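Local coordinates for protein UTP-glucose-1-phosphate uridylyltransferase 2 (Trypanosoma brucei, PDB 3GUE) that probably catalyses the reversible transfer of a uridylyl group from UTP to alpha-D-glucose 1-phosphate, giving UDP-glucose and diphosphate, at residues Gln35-Tyr46 / Arg325-Lys333; Gly91-Leu99 / Ser135-Phe143. All coordinates share one frame; numbering follows the deposited sequence.

Interaction 1: Gln35-Tyr46 / Arg325-Lys333; sequences QHALVRKGETGY and RLPVMRNPK
G45 brings its CA to 4.7 Å from the CA of M329, where the turn that follows helix 26-40 passes residues 328-330 without any direct hydrogen bond between the two segments. A Schellman motif closes the helix, with G42 at positive phi as its C-prime residue; the chain then passes across strand 329-334. V328 and R330 carry most of the contact. The CG2 branch of V328, anti to its backbone N, lies against the extended side chain of Q35, which lines the pocket of a bound dithiol, and meets Q35 CD at 3.5 Å. In R330, CG anti to the backbone N (chi1 -172°) carries the chain over V39, with R330 CD 3.6 Å from V39 CG1, and the bend at chi3 (61°) then turns the guanidinium onto the E43-T44 turn. T44 CA sits over the centre of one guanidinium face, 3.8 Å above its plane, while two waters lie at its edge, in the plane: one links NH1 to V39 O, the other ties NH2 to T44 O and to R330's own carbonyl. Three more waters join Q35 NE2 to L326 O, T44 O to R330 N, and G45 O to V328 O, so the hydrogen-bonded links between the segments all run through water. E43 O is buried with no partner. The E43 carboxylate turns back to accept from G45 N, and T44 OG1 forms an ST turn with Y46 N. Strand 329-334, at an edge of its four-stranded antiparallel sheet, pairs with strand 344-349, whose L348 touches both Q35 and V39 and whose Y346 meets R330.

Interaction 2: Gly91-Leu99 / Ser135-Phe143; sequences GLNGPKSLL and STSGETKNF. With SO4 (sulfate ion), chain F.
L98 and P95 press against one face of helix 137-143 and the residues leading into it, and E139 reaches back over both. The two methyls of L98 divide the work. CD1 lies against E139, 3.4 Å from OE2 and 3.7 Å from CB, whereas CD2 meets the base of the F143 ring, 3.6 Å from CG. With CG anti to the carbonyl carbon (chi1 -63°), the fork of L98 faces the helix and its methyls fall on E139 and F143, one turn apart. The P95 ring fits over T136, its CB 3.8 Å from T136 CB, and its CG reaches E139 CB at 4.0 Å, the two side chains crossing at about a right angle. P95 also begins the turn that leads into the 3-10 segment 96-98, its carbonyl accepting from L98 N. This loop follows strand 77-83 of the GT-A-type nucleotide-binding domain and includes K96, a predicted UTP-binding residue. Both segments bond to N83, which binds UDP-glucose: S97 OG to N83 OD1, T136 OG1 to N83 O, and T140 OG1 to N83 ND2. T140 OG1 is also bonded to T136 O at 2.7 Å, from above the carbonyl plane, and the same oxygen accepts from T140 N. Beyond P95, the extended E139 side chain brings its carboxylate near a sulfate, probably from the crystallisation liquor, a proximity of like charges with no bond between them. N93 N gives that sulfate a weak hydrogen bond, and a water bridges S135 OG to N93 OD1, its bond to the asparagine weak.

Overall arrangement
Both interactions are partly buried, and neither has a direct hydrogen bond between its segments. Interaction 1, its centre about 20 Å from the centre of the chain, sets the turn after helix 26-40 on the edge strand of the antiparallel sheet and combines side-chain packing with bridging waters. Interaction 2, its centre about 15 Å from that of the chain, joins the loop after strand 77-83 to helix 137-143, mostly by apolar packing. The two share no element; along the chain, interaction 2 falls between the segments of interaction 1. It lies closer to bound UDP-glucose, about 6 Å from the side chain of T136, against about 11 Å from the side chain of Q35, which borders the dithiol pocket.

Interaction 1: Gln35-Tyr46 / Arg325-Lys333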
# COMPACT_ATOMS: atom_id res chain seq x y z
N GLN A 35 6.84 -17.55 12.72
CA GLN A 35 6.50 -16.25 13.30
C GLN A 35 5.71 -16.34 14.61
O GLN A 35 5.94 -15.55 15.53
CB GLN A 35 5.68 -15.41 12.30
CG GLN A 35 6.31 -15.21 10.92
CD GLN A 35 5.37 -14.53 9.97
OE1 GLN A 35 4.16 -14.76 10.02
NE2 GLN A 35 5.92 -13.67 9.11
N HIS A 36 4.76 -17.29 14.66
CA HIS A 36 3.97 -17.67 15.84
C HIS A 36 4.81 -18.07 17.06
O HIS A 36 4.55 -17.59 18.19
CB HIS A 36 3.04 -18.85 15.50
CG HIS A 36 1.91 -19.03 16.47
ND1 HIS A 36 2.08 -19.52 17.74
CD2 HIS A 36 0.58 -18.77 16.34
CE1 HIS A 36 0.91 -19.57 18.35
NE2 HIS A 36 -0.02 -19.12 17.52
N ALA A 37 5.75 -19.00 16.83
CA ALA A 37 6.83 -19.26 17.80
C ALA A 37 7.43 -17.96 18.34
O ALA A 37 7.47 -17.81 19.55
CB ALA A 37 7.91 -20.13 17.20
N LEU A 38 7.81 -17.02 17.46
CA LEU A 38 8.50 -15.79 17.89
C LEU A 38 7.63 -14.92 18.77
O LEU A 38 8.06 -14.51 19.85
CB LEU A 38 9.01 -14.95 16.70
CG LEU A 38 10.14 -15.51 15.82
CD1 LEU A 38 10.59 -14.45 14.85
CD2 LEU A 38 11.31 -16.08 16.64
N VAL A 39 6.42 -14.65 18.29
CA VAL A 39 5.46 -13.79 18.95
C VAL A 39 4.97 -14.37 20.28
O VAL A 39 4.79 -13.63 21.26
CB VAL A 39 4.29 -13.44 17.96
CG1 VAL A 39 3.09 -12.78 18.66
CG2 VAL A 39 4.81 -12.56 16.86
N ARG A 40 4.83 -15.70 20.34
CA ARG A 40 4.47 -16.39 21.60
C ARG A 40 5.45 -16.10 22.73
O ARG A 40 5.03 -16.01 23.88
CB ARG A 40 4.25 -17.89 21.39
CG ARG A 40 5.29 -18.85 22.01
CD ARG A 40 4.74 -20.30 21.97
NE ARG A 40 4.27 -20.56 20.61
CZ ARG A 40 4.84 -21.39 19.75
NH1 ARG A 40 5.88 -22.10 20.13
NH2 ARG A 40 4.35 -21.51 18.51
N LYS A 41 6.73 -15.91 22.40
CA LYS A 41 7.79 -15.53 23.36
C LYS A 41 7.98 -14.01 23.50
O LYS A 41 8.99 -13.56 24.04
CB LYS A 41 9.16 -16.13 22.99
CG LYS A 41 9.15 -17.18 21.92
CD LYS A 41 8.86 -18.54 22.47
CE LYS A 41 8.95 -19.57 21.37
NZ LYS A 41 9.46 -20.85 21.92
N GLY A 42 7.03 -13.22 22.99
CA GLY A 42 7.06 -11.78 23.19
C GLY A 42 7.80 -10.94 22.16
O GLY A 42 8.08 -9.77 22.42
N GLU A 43 8.10 -11.51 21.00
CA GLU A 43 8.60 -10.75 19.86
C GLU A 43 7.61 -9.65 19.48
O GLU A 43 6.44 -9.93 19.23
CB GLU A 43 8.85 -11.67 18.66
CG GLU A 43 9.25 -10.93 17.39
CD GLU A 43 10.58 -10.21 17.53
OE1 GLU A 43 11.63 -10.88 17.52
OE2 GLU A 43 10.57 -8.98 17.67
N THR A 44 8.07 -8.40 19.45
CA THR A 44 7.15 -7.27 19.20
C THR A 44 7.08 -6.87 17.74
O THR A 44 6.11 -6.25 17.28
CB THR A 44 7.53 -6.04 20.05
OG1 THR A 44 8.81 -5.57 19.62
CG2 THR A 44 7.59 -6.38 21.54
N GLY A 45 8.11 -7.26 17.00
CA GLY A 45 8.31 -6.81 15.63
C GLY A 45 8.86 -5.39 15.52
O GLY A 45 8.95 -4.84 14.41
N TYR A 46 9.22 -4.78 16.65
CA TYR A 46 9.58 -3.36 16.65
C TYR A 46 11.00 -3.09 16.18
O TYR A 46 11.93 -3.87 16.44
CB TYR A 46 9.40 -2.70 18.02
CG TYR A 46 7.98 -2.50 18.49
CD1 TYR A 46 6.94 -2.26 17.60
CD2 TYR A 46 7.68 -2.52 19.84
CE1 TYR A 46 5.64 -2.07 18.05
CE2 TYR A 46 6.41 -2.33 20.30
CZ TYR A 46 5.39 -2.11 19.41
OH TYR A 46 4.11 -1.94 19.91
N ARG A 325 13.27 -14.75 4.95
CA ARG A 325 13.36 -14.27 6.33
C ARG A 325 12.86 -12.83 6.44
O ARG A 325 13.57 -11.99 6.97
CB ARG A 325 14.83 -14.31 6.83
CG ARG A 325 15.55 -15.62 6.64
CD ARG A 325 17.00 -15.57 7.17
NE ARG A 325 17.99 -15.27 6.12
CZ ARG A 325 18.42 -14.05 5.80
NH1 ARG A 325 17.97 -12.98 6.44
NH2 ARG A 325 19.32 -13.89 4.83
N LEU A 326 11.67 -12.54 5.91
CA LEU A 326 11.09 -11.21 6.07
C LEU A 326 10.75 -10.96 7.54
O LEU A 326 10.28 -11.87 8.22
CB LEU A 326 9.84 -11.04 5.19
CG LEU A 326 10.00 -10.94 3.66
CD1 LEU A 326 8.64 -10.95 3.01
CD2 LEU A 326 10.73 -9.68 3.25
N PRO A 327 10.99 -9.74 8.04
CA PRO A 327 10.64 -9.46 9.45
C PRO A 327 9.14 -9.45 9.71
O PRO A 327 8.36 -8.79 8.98
CB PRO A 327 11.27 -8.09 9.72
CG PRO A 327 11.44 -7.48 8.40
CD PRO A 327 11.57 -8.57 7.37
N VAL A 328 8.73 -10.18 10.75
CA VAL A 328 7.31 -10.30 11.06
C VAL A 328 6.90 -9.05 11.82
O VAL A 328 7.63 -8.57 12.68
CB VAL A 328 6.97 -11.57 11.86
CG1 VAL A 328 7.70 -11.59 13.25
CG2 VAL A 328 5.45 -11.69 12.03
N MET A 329 5.73 -8.51 11.46
CA MET A 329 5.19 -7.35 12.14
C MET A 329 3.99 -7.86 12.92
O MET A 329 3.16 -8.60 12.39
CB MET A 329 4.75 -6.27 11.13
CG MET A 329 5.80 -5.97 10.03
SD MET A 329 5.43 -4.49 9.07
CE MET A 329 4.02 -5.01 8.07
N ARG A 330 3.90 -7.48 14.19
CA ARG A 330 2.92 -8.05 15.10
C ARG A 330 1.92 -6.95 15.37
O ARG A 330 2.13 -6.09 16.22
CB ARG A 330 3.60 -8.52 16.39
CG ARG A 330 2.71 -9.30 17.37
CD ARG A 330 3.27 -9.21 18.78
NE ARG A 330 3.31 -7.83 19.26
CZ ARG A 330 3.59 -7.47 20.51
NH1 ARG A 330 3.83 -8.38 21.45
NH2 ARG A 330 3.62 -6.18 20.83
N ASN A 331 0.84 -6.97 14.59
CA ASN A 331 -0.14 -5.90 14.52
C ASN A 331 -1.35 -6.13 15.44
O ASN A 331 -2.19 -6.98 15.15
CB ASN A 331 -0.61 -5.75 13.05
CG ASN A 331 -1.02 -4.34 12.68
OD1 ASN A 331 -0.84 -3.39 13.44
ND2 ASN A 331 -1.56 -4.19 11.48
N PRO A 332 -1.46 -5.35 16.54
CA PRO A 332 -2.53 -5.57 17.51
C PRO A 332 -3.82 -4.92 17.00
O PRO A 332 -3.79 -3.81 16.48
CB PRO A 332 -2.01 -4.83 18.75
CG PRO A 332 -1.26 -3.66 18.16
CD PRO A 332 -0.60 -4.20 16.91
N LYS A 333 -4.95 -5.63 17.13
CA LYS A 333 -6.26 -5.18 16.66
C LYS A 333 -7.32 -5.81 17.57
O LYS A 333 -7.01 -6.59 18.46
CB LYS A 333 -6.55 -5.68 15.23
CG LYS A 333 -5.68 -5.16 14.09
CD LYS A 333 -5.96 -3.74 13.75
CE LYS A 333 -4.99 -3.25 12.66
NZ LYS A 333 -5.04 -1.77 12.52
O HOH W 1 8.57 -14.08 8.17
O HOH W 2 3.80 -11.24 21.72
O HOH W 3 5.36 -4.99 14.72
O HOH W 4 3.58 -4.79 17.96
O HOH W 5 9.65 -6.43 12.60

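Interaction 2: Gly91-Leu99 / Ser135-Phe143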
# COMPACT_ATOMS: atom_id res chain seq x y z
N GLY A 91 -12.37 1.60 7.30
CA GLY A 91 -13.67 1.03 7.65
C GLY A 91 -14.34 0.22 6.54
O GLY A 91 -15.58 0.17 6.45
N LEU A 92 -13.52 -0.41 5.71
CA LEU A 92 -14.00 -1.24 4.60
C LEU A 92 -13.91 -2.72 4.95
O LEU A 92 -13.07 -3.13 5.76
CB LEU A 92 -13.17 -0.98 3.35
CG LEU A 92 -12.98 0.47 2.88
CD1 LEU A 92 -12.19 0.49 1.60
CD2 LEU A 92 -14.31 1.17 2.70
N ASN A 93 -14.76 -3.53 4.35
CA ASN A 93 -14.56 -4.97 4.50
C ASN A 93 -14.30 -5.67 3.17
O ASN A 93 -14.94 -6.67 2.81
CB ASN A 93 -15.69 -5.63 5.30
CG ASN A 93 -15.30 -7.01 5.84
OD1 ASN A 93 -14.15 -7.23 6.25
ND2 ASN A 93 -16.25 -7.95 5.80
N GLY A 94 -13.35 -5.12 2.43
CA GLY A 94 -13.14 -5.55 1.05
C GLY A 94 -12.25 -4.58 0.31
O GLY A 94 -11.60 -3.75 0.93
N PRO A 95 -12.23 -4.69 -1.03
CA PRO A 95 -11.24 -3.99 -1.85
C PRO A 95 -11.42 -2.46 -1.93
O PRO A 95 -12.40 -1.97 -2.49
CB PRO A 95 -11.37 -4.66 -3.22
CG PRO A 95 -12.76 -5.21 -3.27
CD PRO A 95 -13.16 -5.49 -1.85
N LYS A 96 -10.43 -1.73 -1.39
CA LYS A 96 -10.37 -0.26 -1.54
C LYS A 96 -10.28 0.18 -3.00
O LYS A 96 -10.66 1.27 -3.33
CB LYS A 96 -9.18 0.30 -0.75
CG LYS A 96 -9.05 1.81 -0.75
CD LYS A 96 -7.68 2.21 -0.23
CE LYS A 96 -7.60 2.01 1.28
NZ LYS A 96 -6.19 1.90 1.78
N SER A 97 -9.80 -0.69 -3.89
CA SER A 97 -9.71 -0.35 -5.31
C SER A 97 -11.08 -0.10 -5.99
O SER A 97 -11.14 0.52 -7.04
CB SER A 97 -8.90 -1.43 -6.09
OG SER A 97 -9.60 -2.68 -6.18
N LEU A 98 -12.16 -0.62 -5.38
CA LEU A 98 -13.51 -0.44 -5.90
C LEU A 98 -14.11 0.88 -5.41
O LEU A 98 -15.26 1.22 -5.70
CB LEU A 98 -14.38 -1.64 -5.53
CG LEU A 98 -13.88 -2.96 -6.15
CD1 LEU A 98 -14.86 -4.09 -5.86
CD2 LEU A 98 -13.64 -2.82 -7.65
N LEU A 99 -13.30 1.63 -4.67
CA LEU A 99 -13.69 3.00 -4.28
C LEU A 99 -13.70 3.98 -5.48
O LEU A 99 -12.79 3.95 -6.30
CB LEU A 99 -12.79 3.52 -3.17
CG LEU A 99 -13.32 3.50 -1.73
CD1 LEU A 99 -13.90 2.14 -1.35
CD2 LEU A 99 -12.19 3.92 -0.77
N SER A 135 -10.89 -11.80 0.68
CA SER A 135 -11.79 -10.66 0.91
C SER A 135 -12.03 -9.77 -0.33
O SER A 135 -13.01 -9.01 -0.39
CB SER A 135 -11.22 -9.76 2.02
OG SER A 135 -11.25 -10.40 3.29
N THR A 136 -11.14 -9.87 -1.31
CA THR A 136 -11.18 -8.98 -2.45
C THR A 136 -11.44 -9.67 -3.79
O THR A 136 -11.87 -9.02 -4.74
CB THR A 136 -9.89 -8.12 -2.59
OG1 THR A 136 -8.82 -8.93 -3.02
CG2 THR A 136 -9.51 -7.43 -1.30
N SER A 137 -11.19 -10.98 -3.87
CA SER A 137 -11.23 -11.70 -5.14
C SER A 137 -12.56 -11.65 -5.90
O SER A 137 -12.58 -11.30 -7.09
CB SER A 137 -10.84 -13.17 -4.91
OG SER A 137 -11.04 -13.92 -6.10
N GLY A 138 -13.65 -12.03 -5.23
CA GLY A 138 -15.00 -12.09 -5.82
C GLY A 138 -15.56 -10.76 -6.33
O GLY A 138 -16.10 -10.68 -7.45
N GLU A 139 -15.50 -9.74 -5.48
CA GLU A 139 -15.89 -8.37 -5.86
C GLU A 139 -15.08 -7.79 -7.01
O GLU A 139 -15.63 -7.09 -7.87
CB GLU A 139 -15.78 -7.42 -4.65
CG GLU A 139 -16.98 -7.46 -3.75
CD GLU A 139 -17.11 -6.21 -2.94
OE1 GLU A 139 -17.22 -6.32 -1.70
OE2 GLU A 139 -17.10 -5.10 -3.53
N THR A 140 -13.76 -8.04 -6.98
CA THR A 140 -12.85 -7.63 -8.04
C THR A 140 -13.19 -8.33 -9.35
O THR A 140 -13.30 -7.69 -10.41
CB THR A 140 -11.34 -7.91 -7.68
OG1 THR A 140 -10.98 -7.17 -6.52
CG2 THR A 140 -10.43 -7.46 -8.77
N LYS A 141 -13.37 -9.66 -9.29
CA LYS A 141 -13.74 -10.42 -10.48
C LYS A 141 -15.03 -9.87 -11.09
O LYS A 141 -15.07 -9.61 -12.29
CB LYS A 141 -13.89 -11.92 -10.19
CG LYS A 141 -14.11 -12.74 -11.46
CD LYS A 141 -14.06 -14.25 -11.24
CE LYS A 141 -14.33 -14.93 -12.53
NZ LYS A 141 -13.83 -16.33 -12.50
N ASN A 142 -16.05 -9.66 -10.26
CA ASN A 142 -17.34 -9.22 -10.80
C ASN A 142 -17.27 -7.80 -11.37
O ASN A 142 -17.86 -7.54 -12.42
CB ASN A 142 -18.50 -9.37 -9.81
CG ASN A 142 -19.84 -9.65 -10.52
OD1 ASN A 142 -20.06 -10.77 -11.04
ND2 ASN A 142 -20.72 -8.64 -10.57
N PHE A 143 -16.52 -6.92 -10.68
CA PHE A 143 -16.25 -5.58 -11.22
C PHE A 143 -15.63 -5.62 -12.62
O PHE A 143 -16.00 -4.83 -13.51
CB PHE A 143 -15.36 -4.73 -10.30
CG PHE A 143 -15.13 -3.32 -10.85
CD1 PHE A 143 -16.00 -2.30 -10.51
CD2 PHE A 143 -14.08 -3.05 -11.73
CE1 PHE A 143 -15.83 -1.02 -11.03
CE2 PHE A 143 -13.91 -1.78 -12.25
CZ PHE A 143 -14.80 -0.76 -11.90
S SO4 F . -15.71 -2.29 0.53
O1 SO4 F . -16.55 -2.27 1.74
O2 SO4 F . -15.90 -1.07 -0.27
O3 SO4 F . -14.30 -2.32 0.89
O4 SO4 F . -16.03 -3.48 -0.27
O HOH W 6 -13.88 -9.79 4.32